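Local atomic coordinates of iron transport multicopper oxidase FET3 (Saccharomyces cerevisiae, PDB entry 1ZPU), a protein that oxidises ferrous to ferric iron with molecular oxygen, using four bound copper ions, so that yeast can import the iron through the permease FTR1. Residues Tyr112-Ile121 with Arg191-Val199; Asp124-Asp132 with Val213-Lys222. All coordinates share one frame; numbering follows the deposited sequence.

How the contacts relate
Contact 1 is core and contact 2 lies nearer the surface, their centres about 21 Å apart. Both join strand 117-123 or the loop that follows it to the same six-stranded sheet of the second plastocyanin-like domain: in contact 1, 112-121 meets 191-199 on strand 187-194, while in contact 2 the loop 124-132 covers the hairpin 213-222 at the sheet's far edge. Their segments adjoin in sequence and alternate along the chain. In contact 1 every touching residue is buried, and at its Tyr112 end, beside the copper cluster, side-chain donors bond to backbone carbonyls. Contact 2, away from the copper ions, relies on aromatic rings laid against aliphatic groups, with a tyrosine hydroxyl directed at a backbone carbonyl.

Contact 1: residues Tyr112-Ile121 with Arg191-Val199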
ATOM      1  N   TYR A 112       5.519  -0.458  -9.854  1.00 69.20           N
ATOM      2  CA  TYR A 112       4.193  -1.116  -9.892  1.00 69.21           C
ATOM      3  C   TYR A 112       3.098  -0.406 -10.708  1.00 69.50           C
ATOM      4  O   TYR A 112       2.242  -1.074 -11.284  1.00 69.79           O
ATOM      5  CB  TYR A 112       3.679  -1.629  -8.539  1.00 68.93           C
ATOM      6  CG  TYR A 112       2.865  -0.692  -7.672  1.00 68.82           C
ATOM      7  CD1 TYR A 112       1.496  -0.478  -7.896  1.00 68.43           C
ATOM      8  CD2 TYR A 112       3.449  -0.076  -6.570  1.00 68.74           C
ATOM      9  CE1 TYR A 112       0.753   0.363  -7.057  1.00 67.46           C
ATOM     10  CE2 TYR A 112       2.734   0.750  -5.739  1.00 68.42           C
ATOM     11  CZ  TYR A 112       1.395   0.968  -5.974  1.00 69.10           C
ATOM     12  OH  TYR A 112       0.744   1.817  -5.102  1.00 70.28           O
ATOM     13  N   GLU A 113       3.121   0.924 -10.774  1.00 69.75           N
ATOM     14  CA  GLU A 113       2.243   1.635 -11.714  1.00 70.06           C
ATOM     15  C   GLU A 113       2.428   1.169 -13.142  1.00 69.75           C
ATOM     16  O   GLU A 113       1.495   1.193 -13.912  1.00 70.01           O
ATOM     17  CB  GLU A 113       2.417   3.155 -11.669  1.00 70.46           C
ATOM     18  CG  GLU A 113       1.458   3.850 -10.694  1.00 74.05           C
ATOM     19  CD  GLU A 113       0.062   4.122 -11.253  1.00 77.28           C
ATOM     20  OE1 GLU A 113      -0.592   3.255 -11.886  1.00 78.34           O
ATOM     21  OE2 GLU A 113      -0.406   5.245 -11.030  1.00 80.90           O
ATOM     22  N   ASP A 114       3.630   0.744 -13.496  1.00 69.69           N
ATOM     23  CA  ASP A 114       3.887   0.297 -14.848  1.00 69.70           C
ATOM     24  C   ASP A 114       3.536  -1.176 -15.052  1.00 69.64           C
ATOM     25  O   ASP A 114       3.969  -1.792 -16.032  1.00 69.84           O
ATOM     26  CB  ASP A 114       5.333   0.618 -15.254  1.00 70.00           C
ATOM     27  CG  ASP A 114       5.566   2.130 -15.480  1.00 71.40           C
ATOM     28  OD1 ASP A 114       4.577   2.889 -15.664  1.00 72.79           O
ATOM     29  OD2 ASP A 114       6.743   2.563 -15.483  1.00 72.78           O
ATOM     30  N   GLY A 115       2.757  -1.741 -14.125  1.00 69.47           N
ATOM     31  CA  GLY A 115       2.102  -3.033 -14.357  1.00 69.51           C
ATOM     32  C   GLY A 115       2.465  -4.185 -13.436  1.00 69.74           C
ATOM     33  O   GLY A 115       1.763  -5.210 -13.429  1.00 70.04           O
ATOM     34  N   MET A 116       3.542  -4.034 -12.660  1.00 69.72           N
ATOM     35  CA  MET A 116       4.059  -5.135 -11.823  1.00 69.63           C
ATOM     36  C   MET A 116       3.294  -5.250 -10.502  1.00 69.69           C
ATOM     37  O   MET A 116       3.757  -4.782  -9.446  1.00 70.03           O
ATOM     38  CB  MET A 116       5.561  -4.980 -11.592  1.00 69.07           C
ATOM     39  CG  MET A 116       6.222  -6.119 -10.900  1.00 68.23           C
ATOM     40  SD  MET A 116       8.037  -5.911 -10.959  1.00 69.49           S
ATOM     41  CE  MET A 116       8.535  -7.074  -9.708  1.00 69.71           C
ATOM     42  N   LYS A 117       2.132  -5.890 -10.570  1.00 69.29           N
ATOM     43  CA  LYS A 117       1.218  -5.964  -9.438  1.00 69.39           C
ATOM     44  C   LYS A 117       0.136  -7.007  -9.736  1.00 69.28           C
ATOM     45  O   LYS A 117      -0.204  -7.250 -10.892  1.00 69.28           O
ATOM     46  CB  LYS A 117       0.587  -4.600  -9.162  1.00 69.22           C
ATOM     47  CG  LYS A 117      -0.215  -4.049 -10.344  1.00 70.46           C
ATOM     48  CD  LYS A 117      -0.361  -2.527 -10.295  1.00 71.40           C
ATOM     49  CE  LYS A 117      -1.626  -2.034 -11.017  1.00 72.37           C
ATOM     50  NZ  LYS A 117      -1.535  -0.566 -11.317  1.00 73.63           N
ATOM     51  N   GLY A 118      -0.393  -7.618  -8.681  1.00 69.21           N
ATOM     52  CA  GLY A 118      -1.293  -8.751  -8.788  1.00 68.96           C
ATOM     53  C   GLY A 118      -1.911  -9.048  -7.439  1.00 68.96           C
ATOM     54  O   GLY A 118      -1.423  -8.579  -6.412  1.00 69.03           O
ATOM     55  N   LEU A 119      -2.986  -9.828  -7.439  1.00 68.89           N
ATOM     56  CA  LEU A 119      -3.692 -10.167  -6.216  1.00 68.80           C
ATOM     57  C   LEU A 119      -3.128 -11.393  -5.506  1.00 68.98           C
ATOM     58  O   LEU A 119      -2.613 -12.313  -6.128  1.00 69.03           O
ATOM     59  CB  LEU A 119      -5.177 -10.369  -6.509  1.00 68.74           C
ATOM     60  CG  LEU A 119      -5.973  -9.194  -7.084  1.00 68.39           C
ATOM     61  CD1 LEU A 119      -7.433  -9.522  -7.069  1.00 68.04           C
ATOM     62  CD2 LEU A 119      -5.752  -7.920  -6.312  1.00 67.79           C
ATOM     63  N   PHE A 120      -3.251 -11.395  -4.187  1.00 69.24           N
ATOM     64  CA  PHE A 120      -2.792 -12.492  -3.353  1.00 69.35           C
ATOM     65  C   PHE A 120      -3.928 -12.842  -2.402  1.00 69.24           C
ATOM     66  O   PHE A 120      -4.198 -12.091  -1.457  1.00 69.34           O
ATOM     67  CB  PHE A 120      -1.557 -12.051  -2.569  1.00 69.60           C
ATOM     68  CG  PHE A 120      -0.791 -13.183  -1.944  1.00 70.20           C
ATOM     69  CD1 PHE A 120      -1.332 -13.916  -0.887  1.00 69.77           C
ATOM     70  CD2 PHE A 120       0.498 -13.493  -2.398  1.00 70.67           C
ATOM     71  CE1 PHE A 120      -0.614 -14.964  -0.314  1.00 71.24           C
ATOM     72  CE2 PHE A 120       1.228 -14.542  -1.829  1.00 70.35           C
ATOM     73  CZ  PHE A 120       0.679 -15.276  -0.785  1.00 70.42           C
ATOM     74  N   ILE A 121      -4.597 -13.963  -2.660  1.00 68.88           N
ATOM     75  CA  ILE A 121      -5.751 -14.366  -1.865  1.00 68.97           C
ATOM     76  C   ILE A 121      -5.433 -15.549  -0.986  1.00 69.02           C
ATOM     77  O   ILE A 121      -4.923 -16.577  -1.470  1.00 69.39           O
ATOM     78  CB  ILE A 121      -6.992 -14.683  -2.755  1.00 68.90           C
ATOM     79  CG1 ILE A 121      -7.803 -13.424  -2.985  1.00 69.08           C
ATOM     80  CG2 ILE A 121      -7.910 -15.678  -2.098  1.00 68.47           C
ATOM     81  CD1 ILE A 121      -7.327 -12.617  -4.138  1.00 70.84           C
ATOM     82  N   ARG A 191     -14.301  -9.062  -4.209  1.00 68.99           N
ATOM     83  CA  ARG A 191     -13.106  -8.451  -3.623  1.00 69.01           C
ATOM     84  C   ARG A 191     -12.716  -7.218  -4.406  1.00 68.75           C
ATOM     85  O   ARG A 191     -12.227  -7.316  -5.527  1.00 68.90           O
ATOM     86  CB  ARG A 191     -11.924  -9.421  -3.630  1.00 69.04           C
ATOM     87  CG  ARG A 191     -12.172 -10.767  -3.011  1.00 69.54           C
ATOM     88  CD  ARG A 191     -11.103 -11.723  -3.472  1.00 71.07           C
ATOM     89  NE  ARG A 191     -11.567 -13.100  -3.439  1.00 73.35           N
ATOM     90  CZ  ARG A 191     -11.469 -13.875  -2.363  1.00 75.82           C
ATOM     91  NH1 ARG A 191     -10.896 -13.405  -1.247  1.00 76.27           N
ATOM     92  NH2 ARG A 191     -11.933 -15.122  -2.402  1.00 76.26           N
ATOM     93  N   ILE A 192     -12.920  -6.053  -3.816  1.00 68.61           N
ATOM     94  CA  ILE A 192     -12.576  -4.812  -4.500  1.00 68.84           C
ATOM     95  C   ILE A 192     -11.235  -4.331  -3.984  1.00 69.09           C
ATOM     96  O   ILE A 192     -11.110  -4.035  -2.801  1.00 69.49           O
ATOM     97  CB  ILE A 192     -13.665  -3.720  -4.326  1.00 68.58           C
ATOM     98  CG1 ILE A 192     -15.035  -4.311  -4.587  1.00 68.34           C
ATOM     99  CG2 ILE A 192     -13.482  -2.604  -5.323  1.00 67.33           C
ATOM    100  CD1 ILE A 192     -16.158  -3.605  -3.847  1.00 70.51           C
ATOM    101  N   VAL A 193     -10.236  -4.274  -4.867  1.00 68.93           N
ATOM    102  CA  VAL A 193      -8.889  -3.868  -4.476  1.00 68.83           C
ATOM    103  C   VAL A 193      -8.460  -2.651  -5.263  1.00 69.06           C
ATOM    104  O   VAL A 193      -8.523  -2.659  -6.500  1.00 69.52           O
ATOM    105  CB  VAL A 193      -7.853  -4.988  -4.743  1.00 68.93           C
ATOM    106  CG1 VAL A 193      -6.491  -4.586  -4.216  1.00 68.73           C
ATOM    107  CG2 VAL A 193      -8.289  -6.319  -4.123  1.00 68.66           C
ATOM    108  N   ASN A 194      -8.017  -1.604  -4.573  1.00 68.87           N
ATOM    109  CA  ASN A 194      -7.387  -0.506  -5.299  1.00 69.01           C
ATOM    110  C   ASN A 194      -5.862  -0.687  -5.455  1.00 69.03           C
ATOM    111  O   ASN A 194      -5.091  -0.371  -4.546  1.00 68.79           O
ATOM    112  CB  ASN A 194      -7.747   0.847  -4.705  1.00 68.67           C
ATOM    113  CG  ASN A 194      -7.235   1.967  -5.547  1.00 69.62           C
ATOM    114  OD1 ASN A 194      -6.379   1.742  -6.423  1.00 71.24           O
ATOM    115  ND2 ASN A 194      -7.732   3.175  -5.315  1.00 67.77           N
ATOM    116  N   VAL A 195      -5.444  -1.219  -6.602  1.00 69.04           N
ATOM    117  CA  VAL A 195      -4.023  -1.485  -6.865  1.00 68.91           C
ATOM    118  C   VAL A 195      -3.364  -0.304  -7.583  1.00 69.06           C
ATOM    119  O   VAL A 195      -2.380  -0.463  -8.294  1.00 69.15           O
ATOM    120  CB  VAL A 195      -3.873  -2.754  -7.702  1.00 69.01           C
ATOM    121  CG1 VAL A 195      -4.275  -3.994  -6.872  1.00 68.81           C
ATOM    122  CG2 VAL A 195      -4.739  -2.646  -8.933  1.00 68.42           C
ATOM    123  N   GLY A 196      -3.933   0.884  -7.413  1.00 69.10           N
ATOM    124  CA  GLY A 196      -3.426   2.076  -8.074  1.00 68.98           C
ATOM    125  C   GLY A 196      -2.200   2.621  -7.363  1.00 69.20           C
ATOM    126  O   GLY A 196      -1.827   2.161  -6.275  1.00 68.72           O
ATOM    127  N   GLY A 197      -1.563   3.603  -7.994  1.00 69.37           N
ATOM    128  CA  GLY A 197      -0.352   4.190  -7.448  1.00 69.22           C
ATOM    129  C   GLY A 197      -0.597   5.566  -6.854  1.00 68.94           C
ATOM    130  O   GLY A 197       0.254   6.120  -6.160  1.00 69.22           O
ATOM    131  N   PHE A 198      -1.760   6.128  -7.115  1.00 68.66           N
ATOM    132  CA  PHE A 198      -1.991   7.515  -6.752  1.00 68.71           C
ATOM    133  C   PHE A 198      -3.393   7.723  -6.196  1.00 68.71           C
ATOM    134  O   PHE A 198      -3.582   7.895  -5.010  1.00 68.83           O
ATOM    135  CB  PHE A 198      -1.722   8.414  -7.983  1.00 68.32           C
ATOM    136  CG  PHE A 198      -1.970   9.885  -7.768  1.00 66.98           C
ATOM    137  CD1 PHE A 198      -1.964  10.455  -6.498  1.00 67.00           C
ATOM    138  CD2 PHE A 198      -2.151  10.719  -8.865  1.00 66.97           C
ATOM    139  CE1 PHE A 198      -2.166  11.837  -6.326  1.00 66.38           C
ATOM    140  CE2 PHE A 198      -2.364  12.109  -8.695  1.00 66.49           C
ATOM    141  CZ  PHE A 198      -2.369  12.653  -7.429  1.00 66.09           C
ATOM    142  N   VAL A 199      -4.372   7.656  -7.075  1.00 68.78           N
ATOM    143  CA  VAL A 199      -5.666   8.270  -6.852  1.00 69.07           C
ATOM    144  C   VAL A 199      -6.697   7.397  -6.084  1.00 68.90           C
ATOM    145  O   VAL A 199      -6.908   6.232  -6.400  1.00 69.49           O
ATOM    146  CB  VAL A 199      -6.150   8.725  -8.244  1.00 69.03           C
ATOM    147  CG1 VAL A 199      -7.613   8.414  -8.494  1.00 70.59           C
ATOM    148  CG2 VAL A 199      -5.812  10.170  -8.462  1.00 68.66           C
TER
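Tyr112 and Lys117 both reach the turn that follows strand 187-194, and each gives a hydrogen bond to one of its carbonyls. The Tyr112 hydroxyl donates to Gly196 O, 2.8 Å from OH, and lies 24° out of that carbonyl's plane. Val195 O also sits at the edge of the tyrosine ring, near its plane. Lys117, extended beyond CG, brings NZ to within 3.1 Å of Val195 O in a weak bond, and its CE packs on Val195 CG2 at 3.8 Å. Ser140 is a second partner of this ammonium, and Glu113 OE1 is a long salt-bridge partner at 4.0 Å from NZ. The bent Glu113 side chain lies along the backbone of Gly197, where a CB would run into Glu113 CG. An Asx turn, in which Asn194 OD1 accepts from Gly196 N at 2.8 Å, shapes the loop that offers these carbonyls.

Further along, the two segments diverge, CA atoms separating from 5.6 Å at Glu113-Gly197 to 9.6 Å at Ile121-Arg191, and longer side chains span the wider gap with no hydrogen bond across it. Leu119 CD2 meets Val193 CG2 tip to tip. Ile121 lays CG1 over one face of the Arg191 guanidinium, whose NH2 forms a salt bridge with Glu134; an N-linked glycan borders this end.

Tyr112 also packs against His105 and lies close to His464, both ligands of a type 3 copper ion. The hydroxyl bond to Gly196 therefore ties a second-shell ring of the copper cluster to the second domain, and is likely to restrict its movement beside those histidines.

Contact 2: residues Asp124-Asp132 with Val213-Lys222; sequences DDSFPYDYD and VEIDGITTEK
Phe127 and Tyr129, in an irregular segment that opens with a type I turn at Asp124-Phe127, lie against a two-stranded hairpin closed by a type I' turn from Ile215 to Ile218, with 7.9 Å between the CA atoms of Phe127 and Thr219 and 8.1 Å between those of Tyr129 and Val213. Tyr129 makes the broadest contact. Val213 meets the CD1/CE1 flank of its ring, CB 3.6 Å from CE1, and the extended Lys222 chain, running the opposite way, meets the CD2/CE2 flank, both from the side away from Pro128, whose CB sits 4.0 Å above the ring centre. The modelled separation of Tyr129 OH and Thr220 O, 2.4 Å, is too short to be taken literally: a hydrogen bond is indicated, its length doubtful. Pro128 CD touches the Thr219 methyl CG2.

Phe127 holds its ring out toward the hairpin through a trans first torsion (chi1 -178°), and CZ meets Val213 CG2 at 3.7 Å, edge on; Pro128 CD covers part of one face. A serine here would lack the ring and would probably leave Val213 CG2 and the flank of Pro128 without apolar cover.

Val213 and Glu214 form a classic bulge facing Thr237 of strand 235-241. Leu189 of strand 187-194 touches both Phe127 and Val213, so the loop before strand 133-142 covers this side of the six-stranded sheet, beside its outermost strand 218-225.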
ATOM      1  N   ASP A 124      -9.702 -19.098   4.137  1.00 70.18           N
ATOM      2  CA  ASP A 124      -9.840 -19.854   5.393  1.00 70.71           C
ATOM      3  C   ASP A 124     -11.185 -20.547   5.507  1.00 70.48           C
ATOM      4  O   ASP A 124     -12.222 -20.031   5.065  1.00 70.51           O
ATOM      5  CB  ASP A 124      -9.551 -19.007   6.651  1.00 71.50           C
ATOM      6  CG  ASP A 124     -10.765 -18.184   7.127  1.00 72.72           C
ATOM      7  OD1 ASP A 124     -11.331 -17.384   6.330  1.00 72.31           O
ATOM      8  OD2 ASP A 124     -11.132 -18.350   8.319  1.00 73.51           O
ATOM      9  N   ASP A 125     -11.151 -21.719   6.119  1.00 70.37           N
ATOM     10  CA  ASP A 125     -12.344 -22.527   6.314  1.00 70.55           C
ATOM     11  C   ASP A 125     -13.382 -21.908   7.260  1.00 70.30           C
ATOM     12  O   ASP A 125     -14.549 -22.313   7.259  1.00 70.42           O
ATOM     13  CB  ASP A 125     -11.944 -23.936   6.779  1.00 70.98           C
ATOM     14  CG  ASP A 125     -11.625 -24.872   5.604  1.00 72.39           C
ATOM     15  OD1 ASP A 125     -10.979 -24.419   4.614  1.00 73.36           O
ATOM     16  OD2 ASP A 125     -12.037 -26.061   5.671  1.00 73.50           O
ATOM     17  N   SER A 126     -12.960 -20.928   8.054  1.00 70.02           N
ATOM     18  CA  SER A 126     -13.833 -20.339   9.067  1.00 69.96           C
ATOM     19  C   SER A 126     -14.278 -18.909   8.724  1.00 69.70           C
ATOM     20  O   SER A 126     -14.405 -18.060   9.613  1.00 69.57           O
ATOM     21  CB  SER A 126     -13.133 -20.373  10.433  1.00 70.28           C
ATOM     22  OG  SER A 126     -11.882 -19.704  10.366  1.00 70.71           O
ATOM     23  N   PHE A 127     -14.506 -18.645   7.437  1.00 69.60           N
ATOM     24  CA  PHE A 127     -15.104 -17.376   7.022  1.00 69.40           C
ATOM     25  C   PHE A 127     -16.584 -17.425   7.375  1.00 69.31           C
ATOM     26  O   PHE A 127     -17.272 -18.355   6.968  1.00 69.39           O
ATOM     27  CB  PHE A 127     -14.916 -17.124   5.525  1.00 69.45           C
ATOM     28  CG  PHE A 127     -15.468 -15.800   5.064  1.00 69.58           C
ATOM     29  CD1 PHE A 127     -14.780 -14.611   5.330  1.00 69.40           C
ATOM     30  CD2 PHE A 127     -16.676 -15.741   4.366  1.00 68.80           C
ATOM     31  CE1 PHE A 127     -15.295 -13.388   4.919  1.00 69.38           C
ATOM     32  CE2 PHE A 127     -17.198 -14.523   3.944  1.00 68.19           C
ATOM     33  CZ  PHE A 127     -16.511 -13.344   4.218  1.00 69.28           C
ATOM     34  N   PRO A 128     -17.078 -16.424   8.131  1.00 69.24           N
ATOM     35  CA  PRO A 128     -18.407 -16.486   8.753  1.00 69.12           C
ATOM     36  C   PRO A 128     -19.605 -16.433   7.803  1.00 69.14           C
ATOM     37  O   PRO A 128     -20.674 -16.902   8.167  1.00 69.30           O
ATOM     38  CB  PRO A 128     -18.427 -15.252   9.666  1.00 68.98           C
ATOM     39  CG  PRO A 128     -17.004 -14.816   9.773  1.00 69.19           C
ATOM     40  CD  PRO A 128     -16.406 -15.156   8.454  1.00 69.11           C
ATOM     41  N   TYR A 129     -19.439 -15.887   6.602  1.00 69.18           N
ATOM     42  CA  TYR A 129     -20.584 -15.643   5.722  1.00 69.21           C
ATOM     43  C   TYR A 129     -20.657 -16.569   4.516  1.00 69.25           C
ATOM     44  O   TYR A 129     -19.643 -17.054   4.019  1.00 69.08           O
ATOM     45  CB  TYR A 129     -20.626 -14.176   5.272  1.00 69.22           C
ATOM     46  CG  TYR A 129     -20.338 -13.195   6.384  1.00 69.34           C
ATOM     47  CD1 TYR A 129     -19.155 -12.464   6.392  1.00 69.44           C
ATOM     48  CD2 TYR A 129     -21.226 -13.024   7.446  1.00 69.04           C
ATOM     49  CE1 TYR A 129     -18.870 -11.571   7.413  1.00 69.37           C
ATOM     50  CE2 TYR A 129     -20.953 -12.131   8.472  1.00 68.86           C
ATOM     51  CZ  TYR A 129     -19.771 -11.409   8.447  1.00 69.47           C
ATOM     52  OH  TYR A 129     -19.471 -10.518   9.447  1.00 69.61           O
ATOM     53  N   ASP A 130     -21.885 -16.800   4.060  1.00 69.53           N
ATOM     54  CA  ASP A 130     -22.166 -17.652   2.909  1.00 69.69           C
ATOM     55  C   ASP A 130     -22.187 -16.853   1.627  1.00 69.69           C
ATOM     56  O   ASP A 130     -22.642 -15.702   1.609  1.00 69.78           O
ATOM     57  CB  ASP A 130     -23.530 -18.311   3.057  1.00 69.86           C
ATOM     58  CG  ASP A 130     -23.513 -19.485   4.006  1.00 71.22           C
ATOM     59  OD1 ASP A 130     -22.437 -19.780   4.580  1.00 72.74           O
ATOM     60  OD2 ASP A 130     -24.585 -20.120   4.179  1.00 72.46           O
ATOM     61  N   TYR A 131     -21.706 -17.476   0.554  1.00 69.53           N
ATOM     62  CA  TYR A 131     -21.785 -16.914  -0.785  1.00 69.49           C
ATOM     63  C   TYR A 131     -21.729 -18.035  -1.820  1.00 69.37           C
ATOM     64  O   TYR A 131     -21.196 -19.115  -1.553  1.00 69.30           O
ATOM     65  CB  TYR A 131     -20.669 -15.898  -1.018  1.00 69.83           C
ATOM     66  CG  TYR A 131     -19.298 -16.465  -0.783  1.00 70.41           C
ATOM     67  CD1 TYR A 131     -18.625 -17.168  -1.791  1.00 70.67           C
ATOM     68  CD2 TYR A 131     -18.669 -16.312   0.450  1.00 70.63           C
ATOM     69  CE1 TYR A 131     -17.359 -17.701  -1.574  1.00 70.93           C
ATOM     70  CE2 TYR A 131     -17.398 -16.834   0.676  1.00 71.07           C
ATOM     71  CZ  TYR A 131     -16.754 -17.527  -0.340  1.00 70.96           C
ATOM     72  OH  TYR A 131     -15.506 -18.052  -0.110  1.00 71.60           O
ATOM     73  N   ASP A 132     -22.272 -17.761  -3.002  1.00 69.23           N
ATOM     74  CA  ASP A 132     -22.396 -18.754  -4.054  1.00 69.26           C
ATOM     75  C   ASP A 132     -21.215 -18.745  -5.000  1.00 69.39           C
ATOM     76  O   ASP A 132     -20.760 -19.797  -5.439  1.00 69.51           O
ATOM     77  CB  ASP A 132     -23.671 -18.495  -4.840  1.00 69.55           C
ATOM     78  CG  ASP A 132     -24.909 -18.500  -3.960  1.00 69.69           C
ATOM     79  OD1 ASP A 132     -25.169 -19.533  -3.295  1.00 69.39           O
ATOM     80  OD2 ASP A 132     -25.610 -17.463  -3.940  1.00 69.95           O
ATOM     81  N   VAL A 213     -17.820  -7.065   4.232  1.00 68.92           N
ATOM     82  CA  VAL A 213     -17.523  -8.198   5.116  1.00 68.95           C
ATOM     83  C   VAL A 213     -16.043  -8.362   5.457  1.00 69.11           C
ATOM     84  O   VAL A 213     -15.697  -9.189   6.294  1.00 69.20           O
ATOM     85  CB  VAL A 213     -18.079  -9.537   4.592  1.00 68.76           C
ATOM     86  CG1 VAL A 213     -19.574  -9.469   4.488  1.00 68.97           C
ATOM     87  CG2 VAL A 213     -17.452  -9.916   3.270  1.00 68.55           C
ATOM     88  N   GLU A 214     -15.181  -7.568   4.828  1.00 69.19           N
ATOM     89  CA  GLU A 214     -13.758  -7.600   5.130  1.00 69.47           C
ATOM     90  C   GLU A 214     -13.087  -6.314   4.656  1.00 69.49           C
ATOM     91  O   GLU A 214     -13.393  -5.797   3.572  1.00 69.59           O
ATOM     92  CB  GLU A 214     -13.104  -8.819   4.465  1.00 69.56           C
ATOM     93  CG  GLU A 214     -11.632  -9.030   4.827  1.00 72.09           C
ATOM     94  CD  GLU A 214     -10.756  -9.418   3.619  1.00 75.40           C
ATOM     95  OE1 GLU A 214     -10.865 -10.587   3.169  1.00 76.87           O
ATOM     96  OE2 GLU A 214      -9.960  -8.562   3.134  1.00 74.52           O
ATOM     97  N   ILE A 215     -12.175  -5.789   5.470  1.00 69.36           N
ATOM     98  CA  ILE A 215     -11.231  -4.773   4.989  1.00 69.10           C
ATOM     99  C   ILE A 215      -9.794  -5.187   5.308  1.00 69.17           C
ATOM    100  O   ILE A 215      -9.516  -5.676   6.405  1.00 69.17           O
ATOM    101  CB  ILE A 215     -11.528  -3.353   5.551  1.00 69.10           C
ATOM    102  CG1 ILE A 215     -11.523  -3.346   7.084  1.00 68.24           C
ATOM    103  CG2 ILE A 215     -12.831  -2.810   4.984  1.00 68.46           C
ATOM    104  CD1 ILE A 215     -11.431  -1.978   7.678  1.00 67.82           C
ATOM    105  N   ASP A 216      -8.896  -5.006   4.342  1.00 69.28           N
ATOM    106  CA  ASP A 216      -7.463  -5.296   4.502  1.00 69.48           C
ATOM    107  C   ASP A 216      -7.187  -6.604   5.248  1.00 69.64           C
ATOM    108  O   ASP A 216      -6.395  -6.621   6.200  1.00 69.86           O
ATOM    109  CB  ASP A 216      -6.732  -4.136   5.215  1.00 69.26           C
ATOM    110  CG  ASP A 216      -6.828  -2.798   4.460  1.00 70.02           C
ATOM    111  OD1 ASP A 216      -6.198  -1.810   4.918  1.00 70.34           O
ATOM    112  OD2 ASP A 216      -7.528  -2.725   3.425  1.00 69.12           O
ATOM    113  N   GLY A 217      -7.849  -7.687   4.850  1.00 69.56           N
ATOM    114  CA  GLY A 217      -7.630  -8.985   5.513  1.00 69.40           C
ATOM    115  C   GLY A 217      -8.349  -9.211   6.840  1.00 69.32           C
ATOM    116  O   GLY A 217      -8.324 -10.323   7.377  1.00 69.53           O
ATOM    117  N   ILE A 218      -8.993  -8.169   7.368  1.00 69.12           N
ATOM    118  CA  ILE A 218      -9.722  -8.235   8.654  1.00 68.94           C
ATOM    119  C   ILE A 218     -11.236  -8.413   8.427  1.00 68.91           C
ATOM    120  O   ILE A 218     -11.909  -7.487   7.955  1.00 69.03           O
ATOM    121  CB  ILE A 218      -9.459  -6.942   9.498  1.00 68.78           C
ATOM    122  CG1 ILE A 218      -7.959  -6.771   9.827  1.00 68.98           C
ATOM    123  CG2 ILE A 218     -10.351  -6.862  10.746  1.00 68.64           C
ATOM    124  CD1 ILE A 218      -7.297  -7.905  10.626  1.00 67.97           C
ATOM    125  N   THR A 219     -11.766  -9.597   8.742  1.00 68.78           N
ATOM    126  CA  THR A 219     -13.213  -9.851   8.610  1.00 68.91           C
ATOM    127  C   THR A 219     -14.026  -8.912   9.501  1.00 69.11           C
ATOM    128  O   THR A 219     -13.705  -8.692  10.676  1.00 69.11           O
ATOM    129  CB  THR A 219     -13.635 -11.314   8.956  1.00 68.94           C
ATOM    130  OG1 THR A 219     -12.864 -12.250   8.204  1.00 69.11           O
ATOM    131  CG2 THR A 219     -15.111 -11.543   8.646  1.00 68.49           C
ATOM    132  N   THR A 220     -15.100  -8.383   8.936  1.00 69.23           N
ATOM    133  CA  THR A 220     -15.909  -7.399   9.624  1.00 69.58           C
ATOM    134  C   THR A 220     -17.356  -7.888   9.835  1.00 69.33           C
ATOM    135  O   THR A 220     -17.781  -8.865   9.214  1.00 69.41           O
ATOM    136  CB  THR A 220     -15.812  -6.013   8.888  1.00 69.70           C
ATOM    137  OG1 THR A 220     -16.389  -4.988   9.707  1.00 72.85           O
ATOM    138  CG2 THR A 220     -16.521  -6.022   7.562  1.00 69.13           C
ATOM    139  N   GLU A 221     -18.087  -7.236  10.738  1.00 69.21           N
ATOM    140  CA  GLU A 221     -19.541  -7.415  10.831  1.00 69.27           C
ATOM    141  C   GLU A 221     -20.155  -6.759   9.610  1.00 69.26           C
ATOM    142  O   GLU A 221     -19.685  -5.701   9.162  1.00 69.35           O
ATOM    143  CB  GLU A 221     -20.123  -6.733  12.073  1.00 69.13           C
ATOM    144  CG  GLU A 221     -19.517  -7.155  13.417  1.00 70.06           C
ATOM    145  CD  GLU A 221     -20.088  -8.460  13.982  1.00 70.94           C
ATOM    146  OE1 GLU A 221     -20.896  -9.138  13.296  1.00 71.25           O
ATOM    147  OE2 GLU A 221     -19.712  -8.803  15.128  1.00 70.59           O
ATOM    148  N   LYS A 222     -21.207  -7.375   9.081  1.00 69.16           N
ATOM    149  CA  LYS A 222     -21.907  -6.874   7.895  1.00 68.96           C
ATOM    150  C   LYS A 222     -22.240  -5.380   8.013  1.00 68.99           C
ATOM    151  O   LYS A 222     -22.940  -4.982   8.945  1.00 69.07           O
ATOM    152  CB  LYS A 222     -23.217  -7.655   7.713  1.00 68.96           C
ATOM    153  CG  LYS A 222     -23.061  -9.155   7.629  1.00 68.33           C
ATOM    154  CD  LYS A 222     -24.244  -9.749   6.912  1.00 68.04           C
ATOM    155  CE  LYS A 222     -23.973 -11.189   6.529  1.00 68.41           C
ATOM    156  NZ  LYS A 222     -24.785 -11.613   5.357  1.00 69.25           N
TER